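Local coordinates for protein soluble lytic transglycosylase B3 (Pseudomonas aeruginosa, PDB 5ANZ) that probably cleaves peptidoglycan as a lytic transglycosylase, taking part in turnover of the bacterial cell wall, and binds a calcium ion, at residues L304-H309 with G351-E356; R370-R375 with K392-C397. All coordinates share one frame; numbering follows the deposited sequence.

Contact 1: residues L304-H309 with G351-E356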
loop_
_atom_site.group_PDB
_atom_site.type_symbol
_atom_site.label_atom_id
_atom_site.label_comp_id
_atom_site.label_asym_id
_atom_site.label_seq_id
_atom_site.Cartn_x
_atom_site.Cartn_y
_atom_site.Cartn_z
ATOM N N LEU A 304 6.607 -13.917 6.007
ATOM C CA LEU A 304 7.090 -12.950 5.033
ATOM C C LEU A 304 8.625 -12.887 4.997
ATOM O O LEU A 304 9.271 -12.711 6.034
ATOM C CB LEU A 304 6.516 -11.571 5.354
ATOM C CG LEU A 304 6.872 -10.374 4.478
ATOM C CD1 LEU A 304 6.222 -10.462 3.107
ATOM C CD2 LEU A 304 6.444 -9.107 5.196
ATOM N N LEU A 305 9.194 -13.045 3.803
ATOM C CA LEU A 305 10.641 -12.941 3.599
ATOM C C LEU A 305 10.959 -11.867 2.558
ATOM O O LEU A 305 11.155 -12.192 1.386
ATOM C CB LEU A 305 11.233 -14.269 3.122
ATOM C CG LEU A 305 11.341 -15.474 4.052
ATOM C CD1 LEU A 305 11.747 -16.707 3.256
ATOM C CD2 LEU A 305 12.360 -15.191 5.141
ATOM N N PRO A 306 11.026 -10.597 2.977
ATOM C CA PRO A 306 11.109 -9.504 1.997
ATOM C C PRO A 306 12.365 -9.541 1.110
ATOM O O PRO A 306 12.334 -8.982 0.011
ATOM C CB PRO A 306 11.092 -8.238 2.865
ATOM C CG PRO A 306 11.403 -8.686 4.252
ATOM C CD PRO A 306 10.973 -10.116 4.368
ATOM N N ALA A 307 13.437 -10.195 1.557
ATOM C CA ALA A 307 14.636 -10.326 0.727
ATOM C C ALA A 307 15.133 -11.764 0.636
ATOM O O ALA A 307 16.339 -12.004 0.548
ATOM C CB ALA A 307 15.739 -9.423 1.260
ATOM N N GLY A 308 14.216 -12.727 0.648
ATOM C CA GLY A 308 14.589 -14.119 0.472
ATOM C C GLY A 308 15.195 -14.757 1.714
ATOM O O GLY A 308 15.213 -14.134 2.789
ATOM N N HIS A 309 15.701 -15.983 1.557
ATOM C CA HIS A 309 16.123 -16.793 2.700
ATOM C C HIS A 309 17.321 -16.233 3.464
ATOM O O HIS A 309 17.526 -16.589 4.623
ATOM C CB HIS A 309 16.421 -18.233 2.268
ATOM C CG HIS A 309 17.749 -18.427 1.601
ATOM N ND1 HIS A 309 17.955 -18.154 0.265
ATOM C CD2 HIS A 309 18.921 -18.917 2.071
ATOM C CE1 HIS A 309 19.205 -18.447 -0.054
ATOM N NE2 HIS A 309 19.811 -18.919 1.021
ATOM N N GLY A 351 17.716 -9.357 11.998
ATOM C CA GLY A 351 18.382 -10.095 10.944
ATOM C C GLY A 351 18.963 -9.145 9.913
ATOM O O GLY A 351 18.324 -8.175 9.520
ATOM N N ALA A 352 20.176 -9.428 9.463
ATOM C CA ALA A 352 20.837 -8.546 8.509
ATOM C C ALA A 352 20.238 -8.668 7.114
ATOM O O ALA A 352 19.749 -9.727 6.728
ATOM C CB ALA A 352 22.347 -8.836 8.469
ATOM N N TRP A 353 20.260 -7.568 6.371
ATOM C CA TRP A 353 19.855 -7.590 4.973
ATOM C C TRP A 353 21.002 -8.093 4.097
ATOM O O TRP A 353 22.165 -7.766 4.344
ATOM C CB TRP A 353 19.424 -6.202 4.504
ATOM C CG TRP A 353 18.188 -5.700 5.171
ATOM C CD1 TRP A 353 18.115 -4.821 6.211
ATOM C CD2 TRP A 353 16.843 -6.055 4.848
ATOM N NE1 TRP A 353 16.804 -4.601 6.552
ATOM C CE2 TRP A 353 16.000 -5.346 5.730
ATOM C CE3 TRP A 353 16.266 -6.897 3.892
ATOM C CZ2 TRP A 353 14.609 -5.462 5.691
ATOM C CZ3 TRP A 353 14.885 -7.014 3.853
ATOM C CH2 TRP A 353 14.073 -6.298 4.748
ATOM N N PRO A 354 20.676 -8.880 3.066
ATOM C CA PRO A 354 21.717 -9.351 2.147
ATOM C C PRO A 354 22.422 -8.188 1.446
ATOM O O PRO A 354 21.755 -7.294 0.928
ATOM C CB PRO A 354 20.939 -10.203 1.140
ATOM C CG PRO A 354 19.676 -10.581 1.847
ATOM C CD PRO A 354 19.347 -9.404 2.709
ATOM N N LEU A 355 23.752 -8.202 1.434
ATOM C CA LEU A 355 24.520 -7.145 0.780
ATOM C C LEU A 355 24.264 -7.115 -0.717
ATOM O O LEU A 355 24.233 -6.049 -1.330
ATOM C CB LEU A 355 26.016 -7.324 1.035
ATOM C CG LEU A 355 26.464 -7.295 2.494
ATOM C CD1 LEU A 355 27.950 -6.979 2.573
ATOM C CD2 LEU A 355 25.643 -6.292 3.290
ATOM N N GLU A 356 24.067 -8.297 -1.291
ATOM C CA GLU A 356 23.941 -8.461 -2.736
ATOM C C GLU A 356 22.532 -8.228 -3.255
ATOM O O GLU A 356 22.189 -8.667 -4.352
ATOM C CB GLU A 356 24.378 -9.864 -3.141
ATOM C CG GLU A 356 25.804 -10.202 -2.806
ATOM C CD GLU A 356 26.109 -11.661 -3.079
ATOM O OE1 GLU A 356 25.600 -12.518 -2.324
ATOM O OE2 GLU A 356 26.840 -11.946 -4.048
#

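Contact 2: residues R370-R375 with K392-C397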
loop_
_atom_site.group_PDB
_atom_site.type_symbol
_atom_site.label_atom_id
_atom_site.label_comp_id
_atom_site.label_asym_id
_atom_site.label_seq_id
_atom_site.Cartn_x
_atom_site.Cartn_y
_atom_site.Cartn_z
ATOM N N ARG A 370 10.477 -15.382 -19.084
ATOM C CA ARG A 370 10.673 -16.068 -20.360
ATOM C C ARG A 370 11.668 -17.228 -20.219
ATOM O O ARG A 370 11.498 -18.289 -20.837
ATOM C CB ARG A 370 11.136 -15.079 -21.436
ATOM C CG ARG A 370 10.064 -14.087 -21.861
ATOM C CD ARG A 370 10.570 -13.173 -22.970
ATOM N NE ARG A 370 9.543 -12.253 -23.450
ATOM C CZ ARG A 370 9.798 -11.053 -23.959
ATOM N NH1 ARG A 370 11.051 -10.624 -24.057
ATOM N NH2 ARG A 370 8.806 -10.280 -24.377
ATOM N N GLN A 371 12.691 -17.037 -19.392
ATOM C CA GLN A 371 13.702 -18.075 -19.186
ATOM C C GLN A 371 13.135 -19.243 -18.389
ATOM O O GLN A 371 13.463 -20.404 -18.655
ATOM C CB GLN A 371 14.933 -17.502 -18.476
ATOM C CG GLN A 371 15.883 -16.746 -19.395
ATOM C CD GLN A 371 16.717 -17.681 -20.238
ATOM O OE1 GLN A 371 17.841 -18.027 -19.874
ATOM N NE2 GLN A 371 16.163 -18.115 -21.365
ATOM N N LEU A 372 12.281 -18.933 -17.417
ATOM C CA LEU A 372 11.627 -19.974 -16.626
ATOM C C LEU A 372 10.755 -20.840 -17.528
ATOM O O LEU A 372 10.819 -22.077 -17.477
ATOM C CB LEU A 372 10.784 -19.357 -15.502
ATOM C CG LEU A 372 11.541 -18.725 -14.335
ATOM C CD1 LEU A 372 10.632 -17.802 -13.545
ATOM C CD2 LEU A 372 12.133 -19.814 -13.435
ATOM N N ALA A 373 9.940 -20.189 -18.355
ATOM C CA ALA A 373 9.041 -20.916 -19.244
ATOM C C ALA A 373 9.850 -21.782 -20.199
ATOM O O ALA A 373 9.453 -22.902 -20.535
ATOM C CB ALA A 373 8.147 -19.953 -20.012
ATOM N N ALA A 374 11.003 -21.271 -20.614
ATOM C CA ALA A 374 11.856 -21.989 -21.562
ATOM C C ALA A 374 12.450 -23.266 -20.978
ATOM O O ALA A 374 12.795 -24.188 -21.711
ATOM C CB ALA A 374 12.966 -21.080 -22.055
ATOM N N ARG A 375 12.577 -23.314 -19.656
ATOM C CA ARG A 375 13.088 -24.514 -19.004
ATOM C C ARG A 375 11.956 -25.387 -18.477
ATOM O O ARG A 375 12.194 -26.370 -17.771
ATOM C CB ARG A 375 14.039 -24.136 -17.869
ATOM C CG ARG A 375 15.343 -23.523 -18.349
ATOM C CD ARG A 375 16.265 -23.236 -17.181
ATOM N NE ARG A 375 16.436 -24.408 -16.325
ATOM C CZ ARG A 375 17.369 -25.335 -16.511
ATOM N NH1 ARG A 375 18.218 -25.231 -17.526
ATOM N NH2 ARG A 375 17.453 -26.368 -15.684
ATOM N N LYS A 392 5.892 -19.545 -7.891
ATOM C CA LYS A 392 5.777 -20.992 -7.998
ATOM C C LYS A 392 6.840 -21.535 -8.953
ATOM O O LYS A 392 7.538 -22.513 -8.658
ATOM C CB LYS A 392 4.374 -21.367 -8.478
ATOM C CG LYS A 392 3.959 -22.787 -8.181
ATOM C CD LYS A 392 2.499 -23.006 -8.552
ATOM C CE LYS A 392 2.051 -24.415 -8.206
ATOM N NZ LYS A 392 2.160 -24.684 -6.743
ATOM N N ALA A 393 6.961 -20.876 -10.101
ATOM C CA ALA A 393 7.919 -21.268 -11.120
ATOM C C ALA A 393 9.333 -21.065 -10.619
ATOM O O ALA A 393 10.217 -21.881 -10.863
ATOM C CB ALA A 393 7.692 -20.467 -12.383
ATOM N N ILE A 394 9.548 -19.952 -9.928
ATOM C CA ILE A 394 10.855 -19.672 -9.368
ATOM C C ILE A 394 11.253 -20.770 -8.385
ATOM O O ILE A 394 12.368 -21.282 -8.452
ATOM C CB ILE A 394 10.880 -18.293 -8.685
ATOM C CG1 ILE A 394 10.748 -17.203 -9.742
ATOM C CG2 ILE A 394 12.165 -18.104 -7.891
ATOM C CD1 ILE A 394 10.507 -15.834 -9.156
ATOM N N ARG A 395 10.341 -21.146 -7.493
ATOM C CA ARG A 395 10.642 -22.179 -6.503
ATOM C C ARG A 395 10.993 -23.516 -7.161
ATOM O O ARG A 395 11.895 -24.220 -6.703
ATOM C CB ARG A 395 9.468 -22.361 -5.544
ATOM C CG ARG A 395 9.220 -21.154 -4.679
ATOM C CD ARG A 395 8.284 -21.505 -3.535
ATOM N NE ARG A 395 8.382 -20.523 -2.464
ATOM C CZ ARG A 395 7.543 -19.509 -2.297
ATOM N NH1 ARG A 395 6.522 -19.346 -3.131
ATOM N NH2 ARG A 395 7.724 -18.668 -1.283
ATOM N N ALA A 396 10.294 -23.868 -8.235
ATOM C CA ALA A 396 10.593 -25.127 -8.925
ATOM C C ALA A 396 11.994 -25.073 -9.535
ATOM O O ALA A 396 12.740 -26.057 -9.521
ATOM C CB ALA A 396 9.562 -25.413 -10.003
ATOM N N CYS A 397 12.347 -23.902 -10.062
ATOM C CA CYS A 397 13.648 -23.729 -10.679
ATOM C C CYS A 397 14.757 -23.752 -9.630
ATOM O O CYS A 397 15.813 -24.364 -9.839
ATOM C CB CYS A 397 13.683 -22.425 -11.473
ATOM S SG CYS A 397 15.147 -22.248 -12.498
#

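Contact 1: residues L304-H309 with G351-E356
Pro306 and Ala307, which meet Trp353 and Pro354, are the central pair of a beta turn whose closing hydrogen bond runs from Gly308 N to Leu305 O (3.2 Å). No hydrogen bond crosses between the two loops; their side chains meet through carbon, while the carbonyl oxygen Ala307 O also lies against Pro354 CG, 3.9 Å away. Trp353 has CG beside its backbone N (chi1 -66°), a setting that carries the six-membered part of the indole to the turn and brings it in edge first. Ala307 CB lies in the plane of that ring, 3.6 Å from Trp353 CZ3. Farther along the same edge, Pro306 CG comes to 3.6 Å from Trp353 CH2, the proline and the indole crossing at about a right angle. Pro354 continues the contact past the tryptophan: its CD is 3.9 Å from Ala307 CB, so this one methyl is shared by an aromatic edge and a proline ring. The turn belongs to the loop joining strands 300-304 and 313-316. Around it, Val96 of helix 96-103 touches both Pro306 and Trp353, Leu100 adds to the tryptophan's surroundings, and Pro306 also packs on Phe314 of strand 313-316 and Leu334 of helix 330-343.

Contact 2: residues R370-R375 with K392-C397
Leu372 faces Ala393, Ile394 and Cys397 with its two methyls divided between them, an instance of one branched side chain spread over a neighbouring helix. CG stands beside the leucine's own backbone N (chi1 -72°), and from there the fork spans the opposing surface. CD2 takes the side of Cys397, 3.6 Å from its CB, with Cys397 SG a little farther off at 4.0 Å. The same methyl lies 3.8 Å from Ala393 O, a carbonyl already engaged along its own helix by Cys397 N. CD1 serves the other side, reaching Ile394 CG1 at 3.9 Å and Ala393 CB at 4.1 Å. Although the CB of Ile394 points away from segment 370-375, the CG1 branch is set beside the backbone N and can still touch the leucine, the two side chains meeting at a slant. Ala393 and Cys397, by contrast, direct their CB atoms toward it. The two segments belong to the compact three-helix fold of the putative peptidoglycan-binding domain. Here the helical segments 370-374 and 392-397 pass each other at 58°, their axes 10.3 Å apart at closest approach, and small alanine and cysteine side chains receive the bulkier leucine between them. The third helix, 411-417, joins this core through Leu413, which touches Ile394, and Leu417, which touches Cys397. Arg375 also packs on Leu417 and makes a salt bridge to Glu400. Arg395, whose CB is directed away from 370-375, has its guanidinium group engaged by a salt bridge to Glu269 and by hydrogen bonds to the carbonyls of Ala405 and Ala268.

From the N terminus, the chain first reaches 304-309, in the loop after strand 300-304. It then runs through strand 313-316 and helices 318-324 and 330-343 before returning at 351-356, where contact 1 closes a loop of 41 intervening residues. Contact 2 opens only afterwards, on helix 362-374, and closes a shorter excursion of 16 residues on helix 388-401. The two therefore follow in series, neither nested nor crossed. Contact 1 joins a loop of the five-stranded sheet to the connection leading into helix 362-374; contact 2 pairs two helices of the putative peptidoglycan-binding domain. Their centres are 21 Å apart, and their nearest atoms about 6 Å.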